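Local coordinates for protein BRIC1 (Synthetic construct, PDB 6FF6) that is a computationally designed repeat protein with a novel, corrugated all-helical architecture and no known natural function, at residues 111-114 with 115-119; 96-99 with 100-103; 200-203 with 204-207. All coordinates share one frame; numbering follows the deposited sequence.

Contact 1 (111-114 with 115-119)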
# COMPACT_ATOMS: atom_id res chain seq x y z
N LEU A 111 -11.98 3.46 15.85
CA LEU A 111 -10.65 3.37 15.26
C LEU A 111 -10.63 2.26 14.22
O LEU A 111 -10.26 2.52 13.07
CB LEU A 111 -9.56 3.15 16.30
CG LEU A 111 -8.15 3.17 15.73
CD1 LEU A 111 -7.87 4.48 14.90
CD2 LEU A 111 -7.13 2.84 16.82
N MET A 112 -11.11 1.05 14.59
CA MET A 112 -11.29 -0.08 13.67
C MET A 112 -12.12 0.35 12.41
O MET A 112 -11.77 -0.00 11.29
CB MET A 112 -11.99 -1.23 14.38
CG MET A 112 -11.10 -1.96 15.31
SD MET A 112 -12.00 -3.17 16.29
CE MET A 112 -12.38 -4.38 15.07
N GLN A 113 -13.19 1.13 12.61
CA GLN A 113 -14.01 1.64 11.52
C GLN A 113 -13.19 2.58 10.65
O GLN A 113 -13.22 2.44 9.43
CB GLN A 113 -15.27 2.33 12.06
CG GLN A 113 -16.20 2.83 10.95
CD GLN A 113 -16.84 1.69 10.19
OE1 GLN A 113 -17.64 0.93 10.74
NE2 GLN A 113 -16.51 1.55 8.90
N ARG A 114 -12.46 3.53 11.26
CA ARG A 114 -11.63 4.52 10.54
C ARG A 114 -10.52 3.87 9.72
O ARG A 114 -10.28 4.28 8.58
CB ARG A 114 -11.09 5.62 11.47
CG ARG A 114 -12.19 6.66 11.81
CD ARG A 114 -11.74 7.87 12.61
NE ARG A 114 -10.91 7.50 13.75
CZ ARG A 114 -11.30 7.53 15.02
NH1 ARG A 114 -12.51 7.95 15.35
NH2 ARG A 114 -10.46 7.16 15.98
N MET A 115 -9.87 2.84 10.30
CA MET A 115 -8.82 2.04 9.68
C MET A 115 -9.37 1.23 8.52
O MET A 115 -8.78 1.20 7.44
CB MET A 115 -8.09 1.16 10.72
CG MET A 115 -7.23 1.98 11.70
SD MET A 115 -6.07 3.15 10.90
CE MET A 115 -6.97 4.73 11.06
N LEU A 116 -10.54 0.65 8.71
CA LEU A 116 -11.21 -0.10 7.67
C LEU A 116 -11.49 0.81 6.51
O LEU A 116 -11.17 0.45 5.38
CB LEU A 116 -12.52 -0.69 8.20
CG LEU A 116 -13.27 -1.62 7.26
CD1 LEU A 116 -12.49 -2.92 7.01
CD2 LEU A 116 -14.70 -1.85 7.74
N ASP A 117 -12.01 2.02 6.78
CA ASP A 117 -12.32 3.01 5.75
C ASP A 117 -11.08 3.56 5.05
O ASP A 117 -11.18 3.96 3.88
CB ASP A 117 -13.21 4.12 6.33
CG ASP A 117 -14.64 3.63 6.62
OD1 ASP A 117 -15.09 2.67 5.97
OD2 ASP A 117 -15.30 4.22 7.51
N TYR A 118 -9.90 3.56 5.75
CA TYR A 118 -8.64 3.97 5.18
C TYR A 118 -8.33 3.02 4.02
O TYR A 118 -8.19 3.46 2.89
CB TYR A 118 -7.52 3.95 6.24
CG TYR A 118 -6.12 4.05 5.66
CD1 TYR A 118 -5.67 5.24 5.07
CD2 TYR A 118 -5.28 2.94 5.61
CE1 TYR A 118 -4.41 5.32 4.48
CE2 TYR A 118 -4.01 3.02 5.03
CZ TYR A 118 -3.59 4.21 4.45
OH TYR A 118 -2.36 4.29 3.83
N TYR A 119 -8.31 1.72 4.32
CA TYR A 119 -8.04 0.65 3.38
C TYR A 119 -9.10 0.49 2.34
O TYR A 119 -8.79 0.10 1.23
CB TYR A 119 -7.77 -0.67 4.10
CG TYR A 119 -6.49 -0.64 4.91
CD1 TYR A 119 -5.25 -0.68 4.28
CD2 TYR A 119 -6.52 -0.53 6.29
CE1 TYR A 119 -4.06 -0.64 5.02
CE2 TYR A 119 -5.34 -0.46 7.04
CZ TYR A 119 -4.11 -0.53 6.40
OH TYR A 119 -2.94 -0.52 7.12
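Leu111 and Met115, and Gln113 and Asp117, meet as i, i+4 neighbours in a local contact along helix 99-121, on the stretch that carries the second half of this helix past helices 23-42 and 74-92. Four i to i+4 backbone bonds, from Met115 N to Leu111 O (2.8 Å) through Tyr118 N to Arg114 O, hold the turns together. The side-chain amide of Gln113 reaches forward because its chain bends at chi2 (68°), which brings NE2 to 3.2 Å from Asp117 OD2. This hydrogen bond comes down on the oxygen from above the carboxylate plane, 43° out of it, and the amide and carboxylate planes are turned 34° apart. Asp117 OD1 has a stronger mate in a salt bridge to Lys120 NZ, and Gln113 NE2 also makes a weak hydrogen bond to Asp31 on helix 23-42. With Asp117 shortened to an alanine, Lys120 is likely to lose its carboxylate mate and the Gln113 amide one of the bonds that fix its rotation. On the apolar side, Leu111 CD1 lies 4.0 Å from Met115 CE, the methionine being bent at both chi2 and chi3, which brings CE back toward the backbone. Leu116 touches Phe26 and Ala30 of helix 23-42 and Leu76 of helix 74-92. Arg114 turns to the second subunit, where NH2 forms a salt bridge with Asp132 of that chain. Apolar side chains (Leu111, Met112, Met115, Leu116) turned to neighbouring helices, with Gln113, Asp117 and Arg114 making polar links at the flanks, are the pattern of an amphipathic helix in a helical bundle, here within a sequence range matching the Hpt domain family.

Contact 2 (96-99 with 100-103)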
# COMPACT_ATOMS: atom_id res chain seq x y z
N GLN A 96 -11.77 -4.58 35.18
CA GLN A 96 -12.96 -4.07 35.87
C GLN A 96 -13.61 -3.10 34.89
O GLN A 96 -12.99 -2.10 34.54
CB GLN A 96 -12.59 -3.34 37.17
CG GLN A 96 -13.80 -2.81 37.96
CD GLN A 96 -13.52 -1.51 38.70
OE1 GLN A 96 -12.90 -1.50 39.77
NE2 GLN A 96 -13.99 -0.39 38.15
N LEU A 97 -14.83 -3.40 34.43
CA LEU A 97 -15.56 -2.51 33.51
C LEU A 97 -16.17 -1.33 34.26
O LEU A 97 -16.45 -1.41 35.46
CB LEU A 97 -16.67 -3.31 32.80
CG LEU A 97 -16.71 -3.21 31.27
CD1 LEU A 97 -15.50 -3.91 30.63
CD2 LEU A 97 -18.00 -3.82 30.74
N ASN A 98 -16.38 -0.23 33.54
CA ASN A 98 -17.02 1.00 34.02
C ASN A 98 -17.36 1.83 32.80
O ASN A 98 -17.01 1.43 31.69
CB ASN A 98 -16.16 1.77 35.05
CG ASN A 98 -14.82 2.24 34.54
OD1 ASN A 98 -14.67 2.71 33.41
ND2 ASN A 98 -13.80 2.13 35.39
N THR A 99 -18.02 2.98 32.98
CA THR A 99 -18.42 3.85 31.86
C THR A 99 -17.23 4.30 31.01
O THR A 99 -17.31 4.23 29.79
CB THR A 99 -19.28 5.03 32.36
OG1 THR A 99 -20.47 4.50 32.97
CG2 THR A 99 -19.66 6.02 31.24
N ASP A 100 -16.13 4.74 31.66
CA ASP A 100 -14.91 5.22 30.99
C ASP A 100 -14.33 4.14 30.05
O ASP A 100 -14.00 4.45 28.91
CB ASP A 100 -13.82 5.67 32.00
CG ASP A 100 -14.25 6.49 33.22
OD1 ASP A 100 -15.03 5.97 34.06
OD2 ASP A 100 -13.74 7.62 33.39
N ILE A 101 -14.22 2.90 30.55
CA ILE A 101 -13.69 1.75 29.83
C ILE A 101 -14.55 1.42 28.65
O ILE A 101 -14.02 1.21 27.56
CB ILE A 101 -13.44 0.57 30.79
CG1 ILE A 101 -12.19 0.89 31.63
CG2 ILE A 101 -13.27 -0.75 30.04
CD1 ILE A 101 -12.11 0.23 32.95
N ILE A 102 -15.87 1.47 28.84
CA ILE A 102 -16.81 1.24 27.75
C ILE A 102 -16.66 2.33 26.66
O ILE A 102 -16.69 2.00 25.47
CB ILE A 102 -18.26 1.06 28.30
CG1 ILE A 102 -18.35 -0.27 29.12
CG2 ILE A 102 -19.27 1.03 27.15
CD1 ILE A 102 -19.58 -0.47 29.99
N ASN A 103 -16.41 3.58 27.07
CA ASN A 103 -16.19 4.67 26.11
C ASN A 103 -14.92 4.44 25.32
O ASN A 103 -14.89 4.75 24.12
CB ASN A 103 -16.14 6.02 26.80
CG ASN A 103 -17.47 6.51 27.27
OD1 ASN A 103 -18.52 6.16 26.71
ND2 ASN A 103 -17.46 7.34 28.30
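Asn98 caps the start of helix 99-121 by accepting the amide of Ile101, in a turn where the loop after helix 74-92 passes into the helix. The hydrogen bonds come first. Asn98 OD1 takes the N-H of Ile101 at 2.9 Å, the donor lying nearly along the C=O axis and the bond almost straight at 164°. The side chain can do this because CG sits between the backbone N and the carbonyl carbon (chi1 60°), which folds the amide over the first turn. The backbone adds Ile102 N to Asn98 O at 3.1 Å and Asn103 N to Thr99 O at 2.9 Å. Apolar contacts form the second group. Leu97 spreads its two methyls over both isoleucines: CD1 lies 3.9 Å from Ile101 CG2, and CD2 lies 3.8 Å from Ile102 CD1, the latter pair of side chains crossing at about a right angle. Ile101 CD1 also approaches the cap amide, 3.5 Å from Asn98 ND2. Beyond the turn, Leu97 rests on Pro49, Ile101 on Met95, and Ile102 on Leu44 and Pro46. At the exposed flank Thr99 and Asn103 lie side by side and point the same way, with Thr99 CG2 3.9 Å from Asn103 ND2. One asparagine oxygen thus satisfies a first-turn amide while a leucine-isoleucine cluster ties the incoming loop to the helix, so that polar capping and apolar contact both hold the same turn.

Contact 3 (200-203 with 204-207)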
# COMPACT_ATOMS: atom_id res chain seq x y z
N GLN A 200 -3.82 -17.27 -36.65
CA GLN A 200 -3.12 -16.61 -37.75
C GLN A 200 -3.50 -15.13 -37.80
O GLN A 200 -4.69 -14.79 -37.78
CB GLN A 200 -3.38 -17.32 -39.11
CG GLN A 200 -4.85 -17.70 -39.41
CD GLN A 200 -5.06 -18.69 -40.55
OE1 GLN A 200 -4.12 -19.17 -41.20
NE2 GLN A 200 -6.32 -19.01 -40.82
N LEU A 201 -2.49 -14.25 -37.82
CA LEU A 201 -2.70 -12.80 -37.84
C LEU A 201 -2.51 -12.23 -39.24
O LEU A 201 -1.73 -12.79 -40.01
CB LEU A 201 -1.74 -12.10 -36.85
CG LEU A 201 -1.76 -12.55 -35.38
CD1 LEU A 201 -0.63 -11.90 -34.60
CD2 LEU A 201 -3.09 -12.22 -34.71
N ASN A 202 -3.20 -11.12 -39.56
CA ASN A 202 -3.14 -10.41 -40.85
C ASN A 202 -3.31 -8.89 -40.65
O ASN A 202 -3.48 -8.45 -39.51
CB ASN A 202 -4.17 -10.97 -41.86
CG ASN A 202 -5.63 -10.85 -41.45
OD1 ASN A 202 -6.10 -9.81 -40.98
ND2 ASN A 202 -6.38 -11.91 -41.64
N THR A 203 -3.31 -8.08 -41.75
CA THR A 203 -3.47 -6.62 -41.64
C THR A 203 -4.79 -6.23 -41.01
O THR A 203 -4.78 -5.37 -40.12
CB THR A 203 -3.24 -5.91 -42.98
OG1 THR A 203 -1.93 -6.22 -43.45
CG2 THR A 203 -3.35 -4.38 -42.87
N ASP A 204 -5.92 -6.84 -41.45
CA ASP A 204 -7.26 -6.56 -40.92
C ASP A 204 -7.31 -6.76 -39.39
O ASP A 204 -7.79 -5.88 -38.68
CB ASP A 204 -8.33 -7.43 -41.62
CG ASP A 204 -8.47 -7.29 -43.13
OD1 ASP A 204 -7.49 -7.63 -43.85
OD2 ASP A 204 -9.57 -6.92 -43.60
N ILE A 205 -6.82 -7.93 -38.90
CA ILE A 205 -6.77 -8.30 -37.49
C ILE A 205 -5.96 -7.27 -36.69
O ILE A 205 -6.43 -6.78 -35.66
CB ILE A 205 -6.23 -9.76 -37.31
CG1 ILE A 205 -7.24 -10.77 -37.89
CG2 ILE A 205 -5.90 -10.08 -35.83
CD1 ILE A 205 -6.72 -12.21 -38.14
N ILE A 206 -4.77 -6.90 -37.19
CA ILE A 206 -3.90 -5.90 -36.56
C ILE A 206 -4.60 -4.54 -36.46
O ILE A 206 -4.54 -3.90 -35.40
CB ILE A 206 -2.51 -5.83 -37.25
CG1 ILE A 206 -1.73 -7.14 -37.00
CG2 ILE A 206 -1.70 -4.60 -36.80
CD1 ILE A 206 -0.64 -7.42 -37.99
N ASN A 207 -5.29 -4.13 -37.53
CA ASN A 207 -6.06 -2.87 -37.54
C ASN A 207 -7.24 -2.92 -36.58
O ASN A 207 -7.68 -1.86 -36.11
CB ASN A 207 -6.52 -2.54 -38.95
CG ASN A 207 -5.41 -2.02 -39.82
OD1 ASN A 207 -4.37 -1.56 -39.33
ND2 ASN A 207 -5.62 -2.09 -41.13
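Thr203, Ile205 and Asn202 carry this helix start, where the loop after helix 178-196 turns into helix 203-224. Thr203 is the first helical residue, and its carbonyl oxygen accepts Asn207 N at 2.9 Å in a bond of 160°. Its methyl CG2 is anti to the backbone N, which sends it along the helix toward Asn207; the two side chains lie side by side, with CG2 3.7 Å from Asn207 ND2. Ile205 is the buried member. Its CG2 meets Leu201 CD2 at 3.7 Å, the two side chains crossing at about a right angle, while the other branch runs back along the loop until CD1 lies 3.3 Å from Gln200 O. That branch also passes the amide of Asn202, whose ND2 is 3.5 Å from Ile205 CD1. Asn202, at the N-cap, accepts through its side-chain oxygen: OD1 takes Ile205 N at 2.9 Å in a bond straight to 169°, the donor tilted 24° from the carbonyl plane. The same residue uses its backbone O to accept Ile206 N at 3.1 Å, and so receives amides of the first turn through both its main chain and its side chain. Ile206 lays CG1 and CD1 against that backbone oxygen. Most residues of the turn are exposed. The chemistry implies that one side-chain cap joins two backbone bonds in accepting the amides of the first turn, with Ile205 providing the apolar anchor between helix and loop beside an asparagine that stays near solvent.

Overall arrangement
Contacts 1 and 2 are partly buried, with four and two buried residues, whereas contact 3 is a surface contact. Contact 1 lies nearest the chain's centre, in the second half of helix 99-121; contact 2 holds the start of that same helix and contact 3 the start of helix 203-224. Contacts 2 and 3 are counterparts in the two Hpt-like ranges, about 72 Å apart centre to centre and on opposite sides of the chain's centre. All three share backbone i to i+4 bonds; contact 1 adds an amide-carboxylate pair where the others add an asparagine N-cap, and it alone of the three touches the second subunit.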